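Local coordinates for endo-pectate lyase (Erwinia chrysanthemi, PDB 3B4N), which cleaves alpha-1,4-linked galacturonan by calcium-dependent beta-elimination and probably acts in endo fashion on both polygalacturonate and methylated pectins, at residues Lys202-Gly208 / Asn232-Lys238; Thr276-Ile280 / Pro306-Glu310. Numbering follows the deposited sequence.

Interaction 1: Lys202-Gly208 / Asn232-Lys238; sequences KTMTIVG and NSTTVVK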
loop_
_atom_site.group_PDB
_atom_site.type_symbol
_atom_site.label_atom_id
_atom_site.label_comp_id
_atom_site.label_asym_id
_atom_site.label_seq_id
_atom_site.Cartn_x
_atom_site.Cartn_y
_atom_site.Cartn_z
ATOM N N LYS A 202 8.974 10.943 -10.239
ATOM C CA LYS A 202 9.517 11.913 -9.293
ATOM C C LYS A 202 9.053 11.646 -7.865
ATOM O O LYS A 202 9.883 11.521 -6.960
ATOM C CB LYS A 202 9.129 13.336 -9.721
ATOM C CG LYS A 202 9.854 14.445 -8.975
ATOM C CD LYS A 202 11.350 14.449 -9.255
ATOM C CE LYS A 202 12.015 15.657 -8.616
ATOM N NZ LYS A 202 13.507 15.536 -8.582
ATOM N N THR A 203 7.741 11.601 -7.655
ATOM C CA THR A 203 7.192 11.288 -6.336
ATOM C C THR A 203 6.015 10.349 -6.522
ATOM O O THR A 203 5.074 10.665 -7.249
ATOM C CB THR A 203 6.673 12.529 -5.570
ATOM O OG1 THR A 203 7.726 13.482 -5.414
ATOM C CG2 THR A 203 6.217 12.119 -4.172
ATOM N N MET A 204 6.080 9.185 -5.882
ATOM C CA MET A 204 4.995 8.208 -5.945
ATOM C C MET A 204 4.413 8.109 -4.530
ATOM O O MET A 204 5.108 7.736 -3.586
ATOM C CB MET A 204 5.517 6.849 -6.429
ATOM C CG MET A 204 4.448 5.753 -6.402
ATOM S SD MET A 204 5.019 4.184 -7.086
ATOM C CE MET A 204 5.833 3.507 -5.646
ATOM N N THR A 205 3.141 8.461 -4.391
ATOM C CA THR A 205 2.480 8.455 -3.093
ATOM C C THR A 205 1.409 7.383 -2.994
ATOM O O THR A 205 0.529 7.308 -3.854
ATOM C CB THR A 205 1.819 9.826 -2.826
ATOM O OG1 THR A 205 2.814 10.851 -2.904
ATOM C CG2 THR A 205 1.165 9.863 -1.447
ATOM N N ILE A 206 1.501 6.546 -1.959
ATOM C CA ILE A 206 0.520 5.495 -1.701
ATOM C C ILE A 206 -0.349 6.059 -0.575
ATOM O O ILE A 206 0.163 6.368 0.505
ATOM C CB ILE A 206 1.188 4.195 -1.196
ATOM C CG1 ILE A 206 2.321 3.751 -2.136
ATOM C CG2 ILE A 206 0.133 3.106 -1.050
ATOM C CD1 ILE A 206 1.918 3.549 -3.594
ATOM N N VAL A 207 -1.646 6.206 -0.836
ATOM C CA VAL A 207 -2.597 6.758 0.141
ATOM C C VAL A 207 -3.590 5.664 0.501
ATOM O O VAL A 207 -4.523 5.374 -0.256
ATOM C CB VAL A 207 -3.358 7.983 -0.436
ATOM C CG1 VAL A 207 -4.255 8.596 0.643
ATOM C CG2 VAL A 207 -2.369 9.031 -0.927
ATOM N N GLY A 208 -3.393 5.063 1.670
ATOM C CA GLY A 208 -4.253 3.968 2.062
ATOM C C GLY A 208 -3.982 2.764 1.175
ATOM O O GLY A 208 -2.877 2.595 0.644
ATOM N N ASN A 232 16.694 10.832 -7.355
ATOM C CA ASN A 232 16.283 12.183 -6.959
ATOM C C ASN A 232 14.762 12.131 -6.859
ATOM O O ASN A 232 14.060 13.054 -7.279
ATOM C CB ASN A 232 16.701 13.196 -8.038
ATOM C CG ASN A 232 18.163 13.066 -8.426
ATOM O OD1 ASN A 232 19.049 13.310 -7.620
ATOM N ND2 ASN A 232 18.415 12.669 -9.663
ATOM N N SER A 233 14.267 11.040 -6.281
ATOM C CA SER A 233 12.836 10.800 -6.193
ATOM C C SER A 233 12.419 10.211 -4.858
ATOM O O SER A 233 13.232 9.633 -4.136
ATOM C CB SER A 233 12.431 9.855 -7.314
ATOM O OG SER A 233 13.269 8.716 -7.300
ATOM N N THR A 234 11.125 10.303 -4.577
ATOM C CA THR A 234 10.586 9.866 -3.302
ATOM C C THR A 234 9.352 8.993 -3.403
ATOM O O THR A 234 8.495 9.228 -4.253
ATOM C CB THR A 234 10.160 11.104 -2.476
ATOM O OG1 THR A 234 11.233 12.058 -2.475
ATOM C CG2 THR A 234 9.806 10.728 -1.037
ATOM N N THR A 235 9.278 7.984 -2.536
ATOM C CA THR A 235 8.093 7.145 -2.425
ATOM C C THR A 235 7.523 7.511 -1.052
ATOM O O THR A 235 8.238 7.480 -0.045
ATOM C CB THR A 235 8.417 5.648 -2.482
ATOM O OG1 THR A 235 8.916 5.330 -3.789
ATOM C CG2 THR A 235 7.152 4.818 -2.222
ATOM N N VAL A 236 6.247 7.891 -1.033
ATOM C CA VAL A 236 5.556 8.309 0.186
ATOM C C VAL A 236 4.463 7.297 0.523
ATOM O O VAL A 236 3.726 6.870 -0.361
ATOM C CB VAL A 236 4.917 9.705 -0.018
ATOM C CG1 VAL A 236 4.223 10.175 1.264
ATOM C CG2 VAL A 236 5.985 10.703 -0.446
ATOM N N VAL A 237 4.374 6.915 1.797
ATOM C CA VAL A 237 3.369 5.957 2.249
ATOM C C VAL A 237 2.603 6.548 3.424
ATOM O O VAL A 237 3.180 6.809 4.485
ATOM C CB VAL A 237 4.022 4.628 2.694
ATOM C CG1 VAL A 237 2.938 3.646 3.169
ATOM C CG2 VAL A 237 4.829 4.026 1.541
ATOM N N LYS A 238 1.306 6.761 3.229
ATOM C CA LYS A 238 0.458 7.334 4.267
ATOM C C LYS A 238 -0.957 6.777 4.199
ATOM O O LYS A 238 -1.230 5.856 3.436
ATOM C CB LYS A 238 0.443 8.864 4.150
ATOM C CG LYS A 238 -0.083 9.423 2.840
ATOM C CD LYS A 238 0.164 10.924 2.820
ATOM C CE LYS A 238 -0.226 11.570 1.520
ATOM N NZ LYS A 238 -0.130 13.059 1.684
#

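Interaction 2: Thr276-Ile280 / Pro306-Glu310; sequences TIDSI and PPVCE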
loop_
_atom_site.group_PDB
_atom_site.type_symbol
_atom_site.label_atom_id
_atom_site.label_comp_id
_atom_site.label_asym_id
_atom_site.label_seq_id
_atom_site.Cartn_x
_atom_site.Cartn_y
_atom_site.Cartn_z
ATOM N N THR A 276 3.081 -10.996 8.563
ATOM C CA THR A 276 4.517 -11.084 8.784
ATOM C C THR A 276 5.264 -10.426 7.640
ATOM O O THR A 276 4.750 -10.307 6.529
ATOM C CB THR A 276 4.987 -12.540 8.900
ATOM O OG1 THR A 276 4.707 -13.235 7.680
ATOM C CG2 THR A 276 4.280 -13.226 10.052
ATOM N N ILE A 277 6.485 -9.994 7.918
ATOM C CA ILE A 277 7.295 -9.342 6.902
ATOM C C ILE A 277 8.757 -9.568 7.264
ATOM O O ILE A 277 9.106 -9.625 8.440
ATOM C CB ILE A 277 6.947 -7.835 6.832
ATOM C CG1 ILE A 277 7.561 -7.217 5.577
ATOM C CG2 ILE A 277 7.396 -7.124 8.097
ATOM C CD1 ILE A 277 6.885 -5.937 5.158
ATOM N N ASP A 278 9.613 -9.725 6.260
ATOM C CA ASP A 278 11.022 -9.963 6.542
ATOM C C ASP A 278 11.770 -8.725 7.018
ATOM O O ASP A 278 12.621 -8.818 7.904
ATOM C CB ASP A 278 11.707 -10.575 5.320
ATOM C CG ASP A 278 11.144 -11.936 4.961
ATOM O OD1 ASP A 278 10.893 -12.741 5.881
ATOM O OD2 ASP A 278 10.956 -12.212 3.760
ATOM N N SER A 279 11.458 -7.574 6.426
ATOM C CA SER A 279 12.062 -6.296 6.793
ATOM C C SER A 279 11.189 -5.208 6.193
ATOM O O SER A 279 10.337 -5.490 5.354
ATOM C CB SER A 279 13.496 -6.173 6.266
ATOM O OG SER A 279 13.542 -6.262 4.859
ATOM N N ILE A 280 11.389 -3.967 6.613
ATOM C CA ILE A 280 10.565 -2.890 6.095
ATOM C C ILE A 280 11.185 -2.141 4.913
ATOM O O ILE A 280 10.601 -2.109 3.828
ATOM C CB ILE A 280 10.210 -1.888 7.229
ATOM C CG1 ILE A 280 9.449 -2.612 8.343
ATOM C CG2 ILE A 280 9.365 -0.746 6.681
ATOM C CD1 ILE A 280 8.119 -3.204 7.908
ATOM N N PRO A 306 10.196 -7.611 12.982
ATOM C CA PRO A 306 11.250 -7.670 11.967
ATOM C C PRO A 306 12.148 -6.444 11.978
ATOM O O PRO A 306 11.824 -5.433 12.591
ATOM C CB PRO A 306 10.449 -7.724 10.679
ATOM C CG PRO A 306 9.369 -6.710 10.972
ATOM C CD PRO A 306 8.963 -7.032 12.419
ATOM N N PRO A 307 13.319 -6.537 11.328
ATOM C CA PRO A 307 14.204 -5.373 11.284
ATOM C C PRO A 307 13.439 -4.344 10.444
ATOM O O PRO A 307 12.719 -4.713 9.509
ATOM C CB PRO A 307 15.458 -5.909 10.587
ATOM C CG PRO A 307 14.988 -7.110 9.843
ATOM C CD PRO A 307 13.961 -7.727 10.746
ATOM N N VAL A 308 13.565 -3.068 10.779
ATOM C CA VAL A 308 12.833 -2.042 10.046
ATOM C C VAL A 308 13.663 -1.476 8.898
ATOM O O VAL A 308 13.431 -1.827 7.740
ATOM C CB VAL A 308 12.349 -0.948 11.030
ATOM C CG1 VAL A 308 11.622 0.165 10.292
ATOM C CG2 VAL A 308 11.412 -1.593 12.054
ATOM N N CYS A 309 14.645 -0.640 9.198
ATOM C CA CYS A 309 15.474 -0.065 8.138
ATOM C C CYS A 309 16.818 -0.763 8.086
ATOM O O CYS A 309 17.512 -0.864 9.094
ATOM C CB CYS A 309 15.680 1.426 8.391
ATOM S SG CYS A 309 16.500 2.374 7.063
ATOM N N GLU A 310 17.182 -1.263 6.913
ATOM C CA GLU A 310 18.463 -1.934 6.749
ATOM C C GLU A 310 19.278 -1.198 5.706
ATOM O O GLU A 310 18.741 -0.743 4.689
ATOM C CB GLU A 310 18.268 -3.392 6.325
ATOM C CG GLU A 310 17.543 -4.234 7.372
ATOM C CD GLU A 310 17.377 -5.677 6.960
ATOM O OE1 GLU A 310 16.973 -5.929 5.808
ATOM O OE2 GLU A 310 17.648 -6.566 7.796
HETATM O O HOH W 1 15.497 -4.311 4.238
#

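Interaction 1: Lys202-Gly208 / Asn232-Lys238
Six backbone hydrogen bonds join Lys202-Gly208 to Asn232-Lys238 in parallel pairing: Thr234 N to Lys202 O (3.0 Å), Met204 N to Thr234 O (2.9 Å), Val236 N to Met204 O (2.8 Å), Ile206 N to Val236 O (2.8 Å), Lys238 N to Ile206 O (3.0 Å) and Gly208 N to Lys238 O (2.9 Å). N-H...O angles of 160-177° and an inter-axis angle of 9° show little distortion. A seventh bond, Lys202 NZ to Asn232 O (2.9 Å), joins the loop ends. In-register neighbours form two rows: Thr203-Thr234, Thr205-Val236 and Val207-Lys238 outside, where Lys238 CE packs 3.7 Å from Thr205 CG2, and Met204-Thr235 and Ile206-Val237 on the buried face, where Met204 CE lies 3.9 Å from Thr235 CG2. Ser233 OG bonds to His228. Strands 181-189 and 264-268 flank the pair, the coil-on-coil stacking of a right-handed parallel beta-helix. The chemistry implies main-chain bonds holding a one-to-one register above a mostly apolar interior, with Thr235 OG1 satisfied by Asn199, while the outer face mixes threonines, valines and lysine.

Interaction 2: Thr276-Ile280 / Pro306-Glu310
Two successive coils of the right-handed parallel beta-helix meet at a corner here, where the chain bends at Asp278 and Ile280 and Pro306-Val308 leads into strand 309-313. Pro306, preceded by a cis peptide bond, directs its CB toward Thr276-Ile280, and its C-gamma endo ring rests on Ile277: Pro306 CG is 3.5 Å from Ile277 CG2, with Ile277 in the t rotamer. Ile280 adopts the compact m,m conformation, and its CB lies 3.9 Å from CG1 of Val308 (chi1 t). Leu250 and Leu296 also touch Ile280, so the corner closes over an apolar interior. Backbone pairing is thin. Across the two segments Ile280 N makes two weak hydrogen bonds, to Val308 O (3.2 Å, 133°) and to Pro307 O (3.3 Å, 134°), supplemented by a CA-H...O contact from Ser279 CA to Pro307 O (3.2 Å). Outside the contact, Val308 N bonds to Glu327, while a disulfide to Cys334 fixes Cys309. Ser279 takes the p rotamer and Glu310 m,t with its carboxylate rotated (chi3 -46°), and one water bridges them, 2.8 Å from Ser279 OG and donating to Glu310 OE1 at 2.7 Å.

In the fold
Both contacts pair consecutive coils of one beta-helix, 24 and 26 residues apart at their closest ends, yet they share no strand. Interaction 1 belongs to the long parallel sheet; interaction 2 lies at a corner of the mixed sheet containing strands 276-284 and 309-313. Their centres are about 19 Å apart and their nearest atoms about 8 Å apart, without touching. Each is partly buried, with 6 of 14 and 4 of 8 touching residues buried, but the centre of interaction 1 is about 10 Å from the chain centre, against about 15 Å for interaction 2. It also covers more surface, 574 against 306 Å². A regular strand pair thus relies on strong main-chain bonds, whereas the bend combines proline packing, weak bonds and a bridging water.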